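Local coordinates for protein beta-1,4-exocellulase (Thermobifida fusca, PDB 4AVO) that hydrolyses cellulose as a glycoside hydrolase family 6 cellobiohydrolase, represented here by its catalytic domain with glucose units bound in the substrate cleft, at residues S35-L40 / Q78-N83; Y183-H188 / S224-Y229; N228-V233 / V260-F265; L285-R290 / V350-P355. The protein carries 1 engineered substitution. All coordinates share one frame; numbering follows the deposited sequence.

Interaction 1: S35-L40 / Q78-N83; sequences STAVWL and QVVIYN. With BGC (beta-D-glucopyranose), chain B; BGC (beta-D-glucopyranose), chain C.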
# COMPACT_ATOMS: atom_id res chain seq x y z
N SER A 35 2.44 10.19 11.62
CA SER A 35 1.24 10.23 10.80
C SER A 35 1.00 8.92 10.07
O SER A 35 1.89 8.42 9.37
CB SER A 35 1.34 11.37 9.79
OG SER A 35 0.13 11.51 9.08
N THR A 36 -0.20 8.38 10.23
CA THR A 36 -0.64 7.18 9.53
C THR A 36 -1.96 7.44 8.82
O THR A 36 -2.76 8.27 9.27
CB THR A 36 -0.79 5.97 10.49
OG1 THR A 36 -1.68 6.31 11.56
CG2 THR A 36 0.56 5.57 11.08
N ALA A 37 -2.18 6.73 7.72
CA ALA A 37 -3.43 6.86 6.96
C ALA A 37 -4.60 6.20 7.67
O ALA A 37 -4.44 5.22 8.41
CB ALA A 37 -3.25 6.26 5.57
N VAL A 38 -5.79 6.76 7.45
CA VAL A 38 -7.02 6.24 8.03
C VAL A 38 -7.76 5.42 6.98
O VAL A 38 -8.09 5.93 5.90
CB VAL A 38 -7.90 7.41 8.54
CG1 VAL A 38 -9.29 6.92 8.93
CG2 VAL A 38 -7.22 8.11 9.72
N TRP A 39 -8.03 4.15 7.28
CA TRP A 39 -8.62 3.26 6.29
C TRP A 39 -10.13 3.18 6.45
O TRP A 39 -10.64 2.98 7.56
CB TRP A 39 -8.03 1.86 6.39
CG TRP A 39 -6.59 1.74 5.98
CD1 TRP A 39 -5.51 2.38 6.54
CD2 TRP A 39 -6.07 0.90 4.94
NE1 TRP A 39 -4.35 2.01 5.90
CE2 TRP A 39 -4.66 1.10 4.91
CE3 TRP A 39 -6.64 0.01 4.02
CZ2 TRP A 39 -3.83 0.43 4.01
CZ3 TRP A 39 -5.81 -0.66 3.13
CH2 TRP A 39 -4.42 -0.44 3.13
N LEU A 40 -10.84 3.34 5.35
CA LEU A 40 -12.28 3.14 5.34
C LEU A 40 -12.55 1.76 4.73
O LEU A 40 -12.88 1.64 3.55
CB LEU A 40 -12.98 4.27 4.57
CG LEU A 40 -12.85 5.67 5.20
CD1 LEU A 40 -13.54 6.71 4.33
CD2 LEU A 40 -13.41 5.73 6.61
N GLN A 78 -4.44 11.48 5.26
CA GLN A 78 -4.56 10.43 4.25
C GLN A 78 -5.71 9.50 4.60
O GLN A 78 -5.81 9.01 5.72
CB GLN A 78 -3.26 9.64 4.13
CG GLN A 78 -2.09 10.43 3.56
CD GLN A 78 -0.78 9.68 3.64
OE1 GLN A 78 0.11 10.06 4.41
NE2 GLN A 78 -0.65 8.62 2.85
N VAL A 79 -6.58 9.28 3.62
CA VAL A 79 -7.76 8.42 3.78
C VAL A 79 -7.70 7.34 2.72
O VAL A 79 -7.59 7.64 1.54
CB VAL A 79 -9.07 9.24 3.64
CG1 VAL A 79 -10.30 8.36 3.78
CG2 VAL A 79 -9.10 10.37 4.67
N VAL A 80 -7.78 6.07 3.14
CA VAL A 80 -7.69 4.96 2.20
C VAL A 80 -9.08 4.47 1.81
O VAL A 80 -9.88 4.09 2.67
CB VAL A 80 -6.85 3.78 2.76
CG1 VAL A 80 -6.58 2.75 1.66
CG2 VAL A 80 -5.53 4.30 3.36
N ILE A 81 -9.35 4.52 0.52
CA ILE A 81 -10.60 4.05 -0.05
C ILE A 81 -10.36 2.60 -0.38
O ILE A 81 -9.55 2.28 -1.25
CB ILE A 81 -10.96 4.87 -1.33
CG1 ILE A 81 -10.96 6.38 -1.02
CG2 ILE A 81 -12.29 4.40 -1.94
CD1 ILE A 81 -11.91 6.82 0.13
N TYR A 82 -11.05 1.71 0.34
CA TYR A 82 -10.72 0.29 0.30
C TYR A 82 -11.95 -0.59 0.55
O TYR A 82 -12.08 -1.22 1.61
CB TYR A 82 -9.61 -0.00 1.32
CG TYR A 82 -9.05 -1.41 1.26
CD1 TYR A 82 -8.39 -1.86 0.12
CD2 TYR A 82 -9.15 -2.27 2.36
CE1 TYR A 82 -7.86 -3.15 0.06
CE2 TYR A 82 -8.63 -3.55 2.31
CZ TYR A 82 -7.99 -3.98 1.16
OH TYR A 82 -7.47 -5.25 1.09
N ASN A 83 -12.85 -0.63 -0.42
CA ASN A 83 -14.05 -1.45 -0.29
C ASN A 83 -14.68 -1.86 -1.62
O ASN A 83 -15.90 -1.96 -1.72
CB ASN A 83 -15.08 -0.74 0.60
CG ASN A 83 -16.08 -1.70 1.23
OD1 ASN A 83 -15.77 -2.87 1.49
ND2 ASN A 83 -17.28 -1.21 1.52
C2 BGC B . -7.40 -4.69 6.17
C3 BGC B . -8.22 -3.52 6.70
C4 BGC B . -7.35 -2.55 7.50
C5 BGC B . -6.09 -2.20 6.69
C6 BGC B . -5.12 -1.32 7.47
C1 BGC B . -6.14 -4.24 5.42
O2 BGC B . -8.23 -5.49 5.35
O3 BGC B . -9.29 -3.98 7.50
O4 BGC B . -8.10 -1.40 7.79
O5 BGC B . -5.41 -3.38 6.30
O6 BGC B . -4.54 -2.07 8.53
C2 BGC C . -2.40 -6.30 2.76
C3 BGC C . -3.18 -6.04 4.07
C4 BGC C . -4.38 -5.10 3.93
C5 BGC C . -4.88 -5.21 2.49
C6 BGC C . -4.36 -4.04 1.65
C1 BGC C . -3.24 -6.81 1.57
O2 BGC C . -1.50 -7.32 3.10
O3 BGC C . -2.31 -5.52 5.05
O4 BGC C . -5.38 -5.38 4.93
O5 BGC C . -4.60 -6.44 1.83
O6 BGC C . -3.04 -4.31 1.25
O HOH W 1 1.81 8.81 6.64
O HOH W 2 -3.22 10.69 7.76
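V80 sets its CG2 methyl over the face of the indole of W39: V80 CG2 lies 3.5 Å from the centroid of the W39 five-membered ring and 5° off the ring normal, which defines a CH-pi contact. The second methyl serves the benzo half, with V80 CG1 3.6 Å from W39 CE3. The opposite indole face carries the glucose of chain B, whose C6 is 3.5 Å from W39 CD2, and the ring is therefore sandwiched between valine and sugar. At its rim the six-membered ring of W39 points edge-on into the face of Y82, a T-shaped pair with planes at 85°. Y82 can present that face because its CG stands anti to the backbone N (chi1 -173°), and the edge of the same phenol ring meets O2 of the chain B glucose. W39 NE1 also donates to V352 O, which helps fix the rotation of the indole.

One shell out, the backbones hold these side chains in step. V38 N donates to Q78 O at 2.8 Å, V80 N to V38 O at 2.8 Å and L40 N to V80 O at 2.9 Å. On the other sheet face L40 CD1 packs 3.7 Å from V79 CG1. This is the parallel pairing of strands 38-40 and 75-81 in the central mixed sheet of the family 6 domain, with W39, a predicted substrate-binding residue, as an aromatic sugar platform.

Interaction 2: Y183-H188 / S224-Y229; sequences YIDAAH and SNTANY. With BGC (beta-D-glucopyranose), chain D; BGC (beta-D-glucopyranose), chain E; BGC (beta-D-glucopyranose), chain C.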
# COMPACT_ATOMS: atom_id res chain seq x y z
N TYR A 183 -4.55 9.51 -5.19
CA TYR A 183 -3.42 8.70 -5.62
C TYR A 183 -3.89 7.28 -5.90
O TYR A 183 -4.54 6.66 -5.06
CB TYR A 183 -2.32 8.70 -4.55
CG TYR A 183 -1.61 10.03 -4.40
CD1 TYR A 183 -2.23 11.10 -3.74
CD2 TYR A 183 -0.32 10.22 -4.90
CE1 TYR A 183 -1.58 12.32 -3.58
CE2 TYR A 183 0.33 11.44 -4.75
CZ TYR A 183 -0.31 12.48 -4.10
OH TYR A 183 0.32 13.69 -3.94
N ILE A 184 -3.59 6.79 -7.10
CA ILE A 184 -3.94 5.43 -7.50
C ILE A 184 -2.90 4.46 -6.96
O ILE A 184 -1.70 4.72 -7.05
CB ILE A 184 -4.03 5.30 -9.05
CG1 ILE A 184 -5.25 6.06 -9.59
CG2 ILE A 184 -4.07 3.84 -9.48
CD1 ILE A 184 -5.34 6.10 -11.12
N ASP A 185 -3.34 3.33 -6.40
CA ASP A 185 -2.40 2.33 -5.93
C ASP A 185 -1.71 1.66 -7.11
O ASP A 185 -2.35 1.27 -8.08
CB ASP A 185 -3.10 1.29 -5.05
CG ASP A 185 -2.14 0.25 -4.53
OD1 ASP A 185 -1.49 0.51 -3.49
OD2 ASP A 185 -2.01 -0.80 -5.18
N ALA A 186 -0.39 1.53 -7.03
CA ALA A 186 0.39 0.99 -8.14
C ALA A 186 1.26 -0.20 -7.74
O ALA A 186 2.39 -0.34 -8.20
CB ALA A 186 1.24 2.09 -8.76
N ALA A 187 0.71 -1.06 -6.88
CA ALA A 187 1.38 -2.29 -6.44
C ALA A 187 2.80 -1.99 -5.92
O ALA A 187 3.00 -1.02 -5.20
CB ALA A 187 1.42 -3.31 -7.59
N HIS A 188 3.76 -2.83 -6.26
CA HIS A 188 5.17 -2.60 -5.92
C HIS A 188 6.07 -3.32 -6.92
O HIS A 188 5.58 -4.06 -7.77
CB HIS A 188 5.47 -3.03 -4.48
CG HIS A 188 5.25 -4.49 -4.22
ND1 HIS A 188 6.28 -5.40 -4.19
CD2 HIS A 188 4.11 -5.19 -3.98
CE1 HIS A 188 5.79 -6.60 -3.95
NE2 HIS A 188 4.48 -6.50 -3.81
N SER A 224 3.13 3.34 -4.33
CA SER A 224 3.65 1.98 -4.38
C SER A 224 3.94 1.46 -2.98
O SER A 224 4.06 2.24 -2.03
CB SER A 224 4.93 1.91 -5.23
OG SER A 224 6.08 2.23 -4.46
N ASN A 225 4.03 0.13 -2.86
CA ASN A 225 4.46 -0.54 -1.63
C ASN A 225 3.44 -0.51 -0.47
O ASN A 225 3.79 -0.81 0.67
CB ASN A 225 5.83 0.00 -1.18
CG ASN A 225 6.70 -1.04 -0.48
OD1 ASN A 225 7.45 -0.72 0.45
ND2 ASN A 225 6.62 -2.28 -0.93
N THR A 226 2.19 -0.17 -0.77
CA THR A 226 1.18 -0.07 0.29
C THR A 226 1.00 -1.43 0.94
O THR A 226 0.74 -2.42 0.26
CB THR A 226 -0.18 0.46 -0.21
OG1 THR A 226 0.01 1.72 -0.86
CG2 THR A 226 -1.14 0.63 0.97
N ALA A 227 1.17 -1.46 2.26
CA ALA A 227 1.07 -2.68 3.05
C ALA A 227 2.06 -3.77 2.61
O ALA A 227 1.86 -4.95 2.88
CB ALA A 227 -0.37 -3.21 3.08
N ASN A 228 3.14 -3.36 1.95
CA ASN A 228 4.19 -4.30 1.59
C ASN A 228 5.54 -3.91 2.21
O ASN A 228 5.60 -3.00 3.05
CB ASN A 228 4.27 -4.51 0.06
CG ASN A 228 4.72 -5.91 -0.31
OD1 ASN A 228 3.91 -6.76 -0.67
ND2 ASN A 228 6.01 -6.15 -0.22
N TYR A 229 6.60 -4.61 1.82
CA TYR A 229 7.89 -4.56 2.51
C TYR A 229 9.08 -4.33 1.57
O TYR A 229 10.23 -4.44 1.99
CB TYR A 229 8.10 -5.89 3.26
CG TYR A 229 6.99 -6.27 4.21
CD1 TYR A 229 5.83 -6.91 3.75
CD2 TYR A 229 7.09 -5.98 5.56
CE1 TYR A 229 4.80 -7.25 4.64
CE2 TYR A 229 6.08 -6.31 6.46
CZ TYR A 229 4.94 -6.94 5.99
OH TYR A 229 3.95 -7.26 6.89
C2 BGC D . 3.10 -9.65 -5.21
C3 BGC D . 2.20 -9.72 -3.98
C4 BGC D . 0.73 -9.86 -4.40
C5 BGC D . 0.58 -11.01 -5.40
C6 BGC D . -0.83 -11.07 -5.98
C1 BGC D . 2.86 -10.84 -6.13
O2 BGC D . 4.45 -9.63 -4.79
O3 BGC D . 2.42 -8.56 -3.23
O4 BGC D . -0.03 -10.18 -3.26
O5 BGC D . 1.49 -10.91 -6.48
O6 BGC D . -1.05 -12.34 -6.54
C2 BGC E . -1.98 -9.74 -1.94
C3 BGC E . -2.81 -8.67 -1.19
C4 BGC E . -1.94 -7.68 -0.38
C5 BGC E . -0.80 -7.19 -1.31
C6 BGC E . 0.25 -6.37 -0.58
C1 BGC E . -0.85 -9.11 -2.75
O2 BGC E . -2.78 -10.52 -2.81
O3 BGC E . -3.69 -9.31 -0.30
O4 BGC E . -2.71 -6.60 0.19
O5 BGC E . -0.09 -8.27 -1.90
O6 BGC E . 1.18 -5.90 -1.54
C2 BGC C . -2.40 -6.30 2.76
C3 BGC C . -3.18 -6.04 4.07
C4 BGC C . -4.38 -5.10 3.93
C5 BGC C . -4.88 -5.21 2.49
C6 BGC C . -4.36 -4.04 1.65
C1 BGC C . -3.24 -6.81 1.57
O2 BGC C . -1.50 -7.32 3.10
O3 BGC C . -2.31 -5.52 5.05
O4 BGC C . -5.38 -5.38 4.93
O5 BGC C . -4.60 -6.44 1.83
O6 BGC C . -3.04 -4.31 1.25
O HOH W 3 0.94 -0.19 -3.32
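A187 and N225 join the two backbones where both have left their strands: N225 N donates to A187 O at 2.8 Å with an angle of 161° at the hydrogen. The chain then bends through a type II turn from N225 to N228, while D185 forms an Asx turn, its OD2 accepting from A187 N. One water ties the two bends together, accepting from T226 N at 2.8 Å and donating to A187 O at 2.9 Å and to D185 OD1.

Among the side chains, H188 carries the sugar contact. Its CG sits between the backbone N and the carbonyl carbon (chi1 61°), and its ring lies against the N228 amide with the planes 29° apart, N228 CG over one face. The ring edge is left to the ligand: H188 NE2 donates to O3 of the chain D glucose at 3.0 Å. Both residues are predicted substrate binders. D185 OD2 also takes a weak bond from the backbone N of A136, the engineered alanine at the predicted proton-donor position.

Strand 180-185 runs between strands 127-133 and 221-224, and helix 262-276 covers this end of the sheet, L269 touching A186, V266 packing on S224, and E262 OE1 accepting from S224 OG in the modelled one of two S224 conformers.

Interaction 3: N228-V233 / V260-F265; sequences NYSATV and VDELSF. With BGC (beta-D-glucopyranose), chain E.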
# COMPACT_ATOMS: atom_id res chain seq x y z
N ASN A 228 3.14 -3.36 1.95
CA ASN A 228 4.19 -4.30 1.59
C ASN A 228 5.54 -3.91 2.21
O ASN A 228 5.60 -3.00 3.05
CB ASN A 228 4.27 -4.51 0.06
CG ASN A 228 4.72 -5.91 -0.31
OD1 ASN A 228 3.91 -6.76 -0.67
ND2 ASN A 228 6.01 -6.15 -0.22
N TYR A 229 6.60 -4.61 1.82
CA TYR A 229 7.89 -4.56 2.51
C TYR A 229 9.08 -4.33 1.57
O TYR A 229 10.23 -4.44 1.99
CB TYR A 229 8.10 -5.89 3.26
CG TYR A 229 6.99 -6.27 4.21
CD1 TYR A 229 5.83 -6.91 3.75
CD2 TYR A 229 7.09 -5.98 5.56
CE1 TYR A 229 4.80 -7.25 4.64
CE2 TYR A 229 6.08 -6.31 6.46
CZ TYR A 229 4.94 -6.94 5.99
OH TYR A 229 3.95 -7.26 6.89
N SER A 230 8.81 -4.03 0.30
CA SER A 230 9.90 -3.88 -0.66
C SER A 230 10.77 -2.68 -0.29
O SER A 230 10.26 -1.64 0.14
CB SER A 230 9.37 -3.78 -2.09
OG SER A 230 8.79 -5.01 -2.48
N ALA A 231 12.08 -2.85 -0.43
CA ALA A 231 13.04 -1.82 -0.03
C ALA A 231 12.86 -0.56 -0.87
O ALA A 231 12.62 -0.64 -2.07
CB ALA A 231 14.46 -2.34 -0.19
N THR A 232 12.97 0.60 -0.23
CA THR A 232 12.97 1.86 -0.97
C THR A 232 14.16 1.91 -1.92
O THR A 232 14.00 2.13 -3.12
CB THR A 232 13.02 3.06 -0.02
OG1 THR A 232 11.90 2.99 0.87
CG2 THR A 232 12.96 4.37 -0.80
N VAL A 233 15.35 1.70 -1.36
CA VAL A 233 16.59 1.65 -2.11
C VAL A 233 17.39 0.45 -1.60
O VAL A 233 17.49 0.24 -0.39
CB VAL A 233 17.44 2.95 -1.92
CG1 VAL A 233 18.85 2.79 -2.49
CG2 VAL A 233 16.76 4.14 -2.56
N VAL A 260 15.01 -3.83 -8.42
CA VAL A 260 15.28 -4.48 -7.13
C VAL A 260 14.80 -3.64 -5.95
O VAL A 260 14.91 -4.06 -4.80
CB VAL A 260 16.79 -4.82 -6.93
CG1 VAL A 260 17.24 -5.85 -7.96
CG2 VAL A 260 17.64 -3.56 -6.98
N ASP A 261 14.27 -2.46 -6.24
CA ASP A 261 13.77 -1.59 -5.18
C ASP A 261 12.63 -0.69 -5.65
O ASP A 261 12.36 -0.59 -6.85
CB ASP A 261 14.90 -0.78 -4.52
CG ASP A 261 15.64 0.14 -5.50
OD1 ASP A 261 15.01 0.71 -6.42
OD2 ASP A 261 16.86 0.32 -5.32
N GLU A 262 11.98 -0.05 -4.69
CA GLU A 262 10.81 0.76 -4.97
C GLU A 262 11.12 2.08 -5.66
O GLU A 262 10.36 2.51 -6.52
CB GLU A 262 10.02 1.02 -3.69
CG GLU A 262 9.31 -0.21 -3.16
CD GLU A 262 8.37 -0.81 -4.19
OE1 GLU A 262 7.30 -0.21 -4.44
OE2 GLU A 262 8.70 -1.87 -4.76
N LEU A 263 12.23 2.72 -5.29
CA LEU A 263 12.53 4.05 -5.84
C LEU A 263 12.73 4.03 -7.36
O LEU A 263 12.11 4.81 -8.08
CB LEU A 263 13.72 4.71 -5.14
CG LEU A 263 14.01 6.14 -5.60
CD1 LEU A 263 12.79 7.04 -5.40
CD2 LEU A 263 15.21 6.72 -4.86
N SER A 264 13.61 3.14 -7.84
CA SER A 264 13.87 3.05 -9.28
C SER A 264 12.58 2.66 -10.02
O SER A 264 12.30 3.18 -11.10
CB SER A 264 15.00 2.06 -9.57
OG SER A 264 14.76 0.81 -8.96
N PHE A 265 11.81 1.77 -9.41
CA PHE A 265 10.51 1.34 -9.94
C PHE A 265 9.54 2.51 -10.12
O PHE A 265 9.00 2.71 -11.22
CB PHE A 265 9.91 0.23 -9.06
CG PHE A 265 8.45 -0.05 -9.32
CD1 PHE A 265 8.05 -0.68 -10.49
CD2 PHE A 265 7.49 0.29 -8.37
CE1 PHE A 265 6.69 -0.95 -10.73
CE2 PHE A 265 6.13 0.03 -8.60
CZ PHE A 265 5.74 -0.59 -9.78
C2 BGC E . -1.98 -9.74 -1.94
C3 BGC E . -2.81 -8.67 -1.19
C4 BGC E . -1.94 -7.68 -0.38
C5 BGC E . -0.80 -7.19 -1.31
C6 BGC E . 0.25 -6.37 -0.58
C1 BGC E . -0.85 -9.11 -2.75
O2 BGC E . -2.78 -10.52 -2.81
O3 BGC E . -3.69 -9.31 -0.30
O4 BGC E . -2.71 -6.60 0.19
O5 BGC E . -0.09 -8.27 -1.90
O6 BGC E . 1.18 -5.90 -1.54
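A231 and T232 offer two successive backbone carbonyls to the start of a helix that lies about thirty residues further along the chain. The helix N-terminus is thus served from two sources: by its own N-cap residue, D261, and by the 228-233 loop. E262 N donates to A231 O at 2.8 Å and L263 N to T232 O at 2.9 Å, so the first two amides of helix 262-276 are both engaged from outside the helix. The next amide is taken by D261, whose CG is placed between the backbone N and the carbonyl carbon (chi1 61°), a position from which OD1 folds back over the first turn to S264 N at 3.1 Å. The D261 CB itself wedges against the two loop carbonyls, 3.3 Å from A231 O, and OD2 accepts from E234 N, just past the loop segment. With an alanine here, S264 N and E234 N would probably lose the acceptor that D261 gives them, loosening both the first turn and the loop that lies on it.

E262 points toward the loop and bends at chi2 (-57°), bringing OE2 to 3.4 Å from S230 CB. H189 ND1 holds the carboxylate at OE2, while S230 OG has a weak bond to H188 ND1, which connects the loop with a predicted substrate-binding histidine. At the more exposed border V233 CG2 lies beside L263 CD2, 3.8 Å apart. D261 OD1 is gripped on opposite faces of its plane, by S264 N on one and by S264 OG, 2.6 Å away, on the other.

Interaction 4: L285-R290 / V350-P355; sequences LIDTSR and VWVKPP. With BGC (beta-D-glucopyranose), chain B; BGC (beta-D-glucopyranose), chain C.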
# COMPACT_ATOMS: atom_id res chain seq x y z
N LEU A 285 4.09 8.26 -4.40
CA LEU A 285 4.26 7.97 -2.98
C LEU A 285 4.80 6.57 -2.79
O LEU A 285 4.50 5.66 -3.57
CB LEU A 285 2.94 8.11 -2.23
CG LEU A 285 2.13 9.39 -2.37
CD1 LEU A 285 0.82 9.23 -1.63
CD2 LEU A 285 2.93 10.58 -1.83
N ILE A 286 5.62 6.40 -1.76
CA ILE A 286 6.06 5.08 -1.34
C ILE A 286 5.66 4.89 0.12
O ILE A 286 5.97 5.72 0.97
CB ILE A 286 7.58 4.87 -1.52
CG1 ILE A 286 7.97 5.04 -3.00
CG2 ILE A 286 7.99 3.48 -1.01
CD1 ILE A 286 9.48 4.93 -3.26
N ASP A 287 4.96 3.79 0.38
CA ASP A 287 4.61 3.41 1.75
C ASP A 287 5.86 2.81 2.40
O ASP A 287 6.30 1.72 2.03
CB ASP A 287 3.46 2.41 1.74
CG ASP A 287 2.91 2.10 3.14
OD1 ASP A 287 3.44 2.61 4.15
OD2 ASP A 287 1.92 1.35 3.23
N THR A 288 6.42 3.54 3.36
CA THR A 288 7.65 3.12 4.05
C THR A 288 7.35 2.67 5.48
O THR A 288 8.25 2.61 6.34
CB THR A 288 8.70 4.26 4.06
OG1 THR A 288 8.11 5.44 4.63
CG2 THR A 288 9.15 4.57 2.64
N SER A 289 6.10 2.32 5.74
CA SER A 289 5.68 1.93 7.08
C SER A 289 6.46 0.74 7.61
O SER A 289 6.72 0.67 8.81
CB SER A 289 4.19 1.62 7.12
OG SER A 289 3.86 0.68 6.11
N ARG A 290 6.80 -0.21 6.74
CA ARG A 290 7.37 -1.48 7.20
C ARG A 290 8.53 -2.00 6.35
O ARG A 290 8.77 -3.20 6.29
CB ARG A 290 6.26 -2.54 7.31
CG ARG A 290 5.12 -2.12 8.23
CD ARG A 290 4.08 -3.21 8.39
NE ARG A 290 3.49 -3.60 7.11
CZ ARG A 290 2.46 -4.44 6.99
NH1 ARG A 290 1.90 -4.96 8.07
NH2 ARG A 290 2.00 -4.76 5.79
N VAL A 350 5.44 7.86 2.97
CA VAL A 350 4.28 7.90 3.84
C VAL A 350 4.12 6.58 4.58
O VAL A 350 4.65 5.56 4.14
CB VAL A 350 2.97 8.19 3.06
CG1 VAL A 350 2.92 9.66 2.62
CG2 VAL A 350 2.84 7.27 1.86
N TRP A 351 3.40 6.62 5.68
CA TRP A 351 2.96 5.42 6.39
C TRP A 351 1.48 5.24 6.12
O TRP A 351 0.63 5.92 6.70
CB TRP A 351 3.21 5.58 7.89
CG TRP A 351 4.65 5.39 8.29
CD1 TRP A 351 5.73 5.36 7.46
CD2 TRP A 351 5.15 5.26 9.62
NE1 TRP A 351 6.89 5.18 8.20
CE2 TRP A 351 6.55 5.13 9.53
CE3 TRP A 351 4.55 5.24 10.88
CZ2 TRP A 351 7.37 4.97 10.65
CZ3 TRP A 351 5.36 5.08 12.01
CH2 TRP A 351 6.76 4.95 11.88
N VAL A 352 1.17 4.35 5.18
CA VAL A 352 -0.21 4.14 4.78
C VAL A 352 -0.78 2.95 5.54
O VAL A 352 -1.78 3.08 6.24
CB VAL A 352 -0.34 3.99 3.26
CG1 VAL A 352 -1.79 3.64 2.88
CG2 VAL A 352 0.07 5.29 2.61
N LYS A 353 -0.14 1.79 5.39
CA LYS A 353 -0.44 0.68 6.28
C LYS A 353 0.02 1.08 7.68
O LYS A 353 1.19 1.40 7.87
CB LYS A 353 0.28 -0.59 5.82
CG LYS A 353 0.06 -1.80 6.73
CD LYS A 353 -1.37 -2.32 6.69
CE LYS A 353 -1.55 -3.52 7.61
NZ LYS A 353 -2.90 -4.12 7.52
N PRO A 354 -0.89 1.08 8.67
CA PRO A 354 -0.48 1.52 10.00
C PRO A 354 0.31 0.43 10.72
O PRO A 354 -0.21 -0.69 10.88
CB PRO A 354 -1.81 1.80 10.72
CG PRO A 354 -2.84 1.87 9.61
CD PRO A 354 -2.35 0.89 8.60
N PRO A 355 1.56 0.72 11.14
CA PRO A 355 2.39 -0.30 11.79
C PRO A 355 1.71 -0.92 13.01
O PRO A 355 1.17 -0.20 13.86
CB PRO A 355 3.64 0.48 12.20
CG PRO A 355 3.75 1.54 11.17
CD PRO A 355 2.31 1.97 10.92
C2 BGC B . -7.40 -4.69 6.17
C3 BGC B . -8.22 -3.52 6.70
C4 BGC B . -7.35 -2.55 7.50
C5 BGC B . -6.09 -2.20 6.69
C6 BGC B . -5.12 -1.32 7.47
C1 BGC B . -6.14 -4.24 5.42
O2 BGC B . -8.23 -5.49 5.35
O3 BGC B . -9.29 -3.98 7.50
O4 BGC B . -8.10 -1.40 7.79
O5 BGC B . -5.41 -3.38 6.30
O6 BGC B . -4.54 -2.07 8.53
C2 BGC C . -2.40 -6.30 2.76
C3 BGC C . -3.18 -6.04 4.07
C4 BGC C . -4.38 -5.10 3.93
C5 BGC C . -4.88 -5.21 2.49
C6 BGC C . -4.36 -4.04 1.65
C1 BGC C . -3.24 -6.81 1.57
O2 BGC C . -1.50 -7.32 3.10
O3 BGC C . -2.31 -5.52 5.05
O4 BGC C . -5.38 -5.38 4.93
O5 BGC C . -4.60 -6.44 1.83
O6 BGC C . -3.04 -4.31 1.25
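D287 reaches across from the end of its strand and binds the backbone of V352 and K353 with its two carboxylate oxygens. Its CB passes 4.1 Å from V350 O. CG stands anti to the backbone N (chi1 -172°), which carries the carboxylate over to the 350-355 segment. OD1 collects three donors, all well out of the carboxylate plane: V352 N, 3.0 Å from D287 OD1, off one face, and off the other the S289 OG hydroxyl, 2.8 Å from the same atom, and S289 N, which closes an Asx turn. OD2 is met on its syn side by K353 N at 3.0 Å in an almost straight bond (176°), and A227 N is its further partner. Were a leucine in its place, the amides of V352 and K353 would probably go without their acceptor and the S289 hydroxyl be set free to turn.

The backbone so held matters because K353, a predicted substrate binder, lays its CG over the guanidinium face of R290, 3.6 Å from R290 CZ, before sending NZ on to the sugars. K353 NZ donates to O6 of the chain B glucose at 2.8 Å, and also to its O5 and to O3 of the chain C glucose. R290 is salt-bridged to D359, the predicted proton acceptor. S289 CA sits over the five-membered ring of W351 in a CH-pi contact.

Bonds from V350 N to I286 O and from T288 N to V350 O continue the parallel pairing of strands 283-287 and 346-350. Strand 221-224 flanks 283-287 on its other side, and L412 of helix 406-414 packs on R290 and P355.

In the fold
Interactions 1, 2 and 4 border one glycan cleft at the central mixed sheet; interaction 3 lies behind interaction 2. Interactions 1 and 4 (centres about 11 Å apart) grip the same glucoses, chains B and C, and are joined by A37 N to W351 O, 3.1 Å, a probable hydrogen bond. Interaction 2 borders both: T226 CG2 lies 4.1 Å from W39 CH2, and S224 N is 2.8 Å from L285 O, a probable hydrogen bond. It shares the chain C glucose with both and adds those of chains D and E. Interaction 3 shares N228 and Y229 with interaction 2, H188 CB packing 3.4 Å from E262 OE1. Interactions 1 and 3 do not touch, their centres about 22 Å apart on opposite sides of the chain's centre.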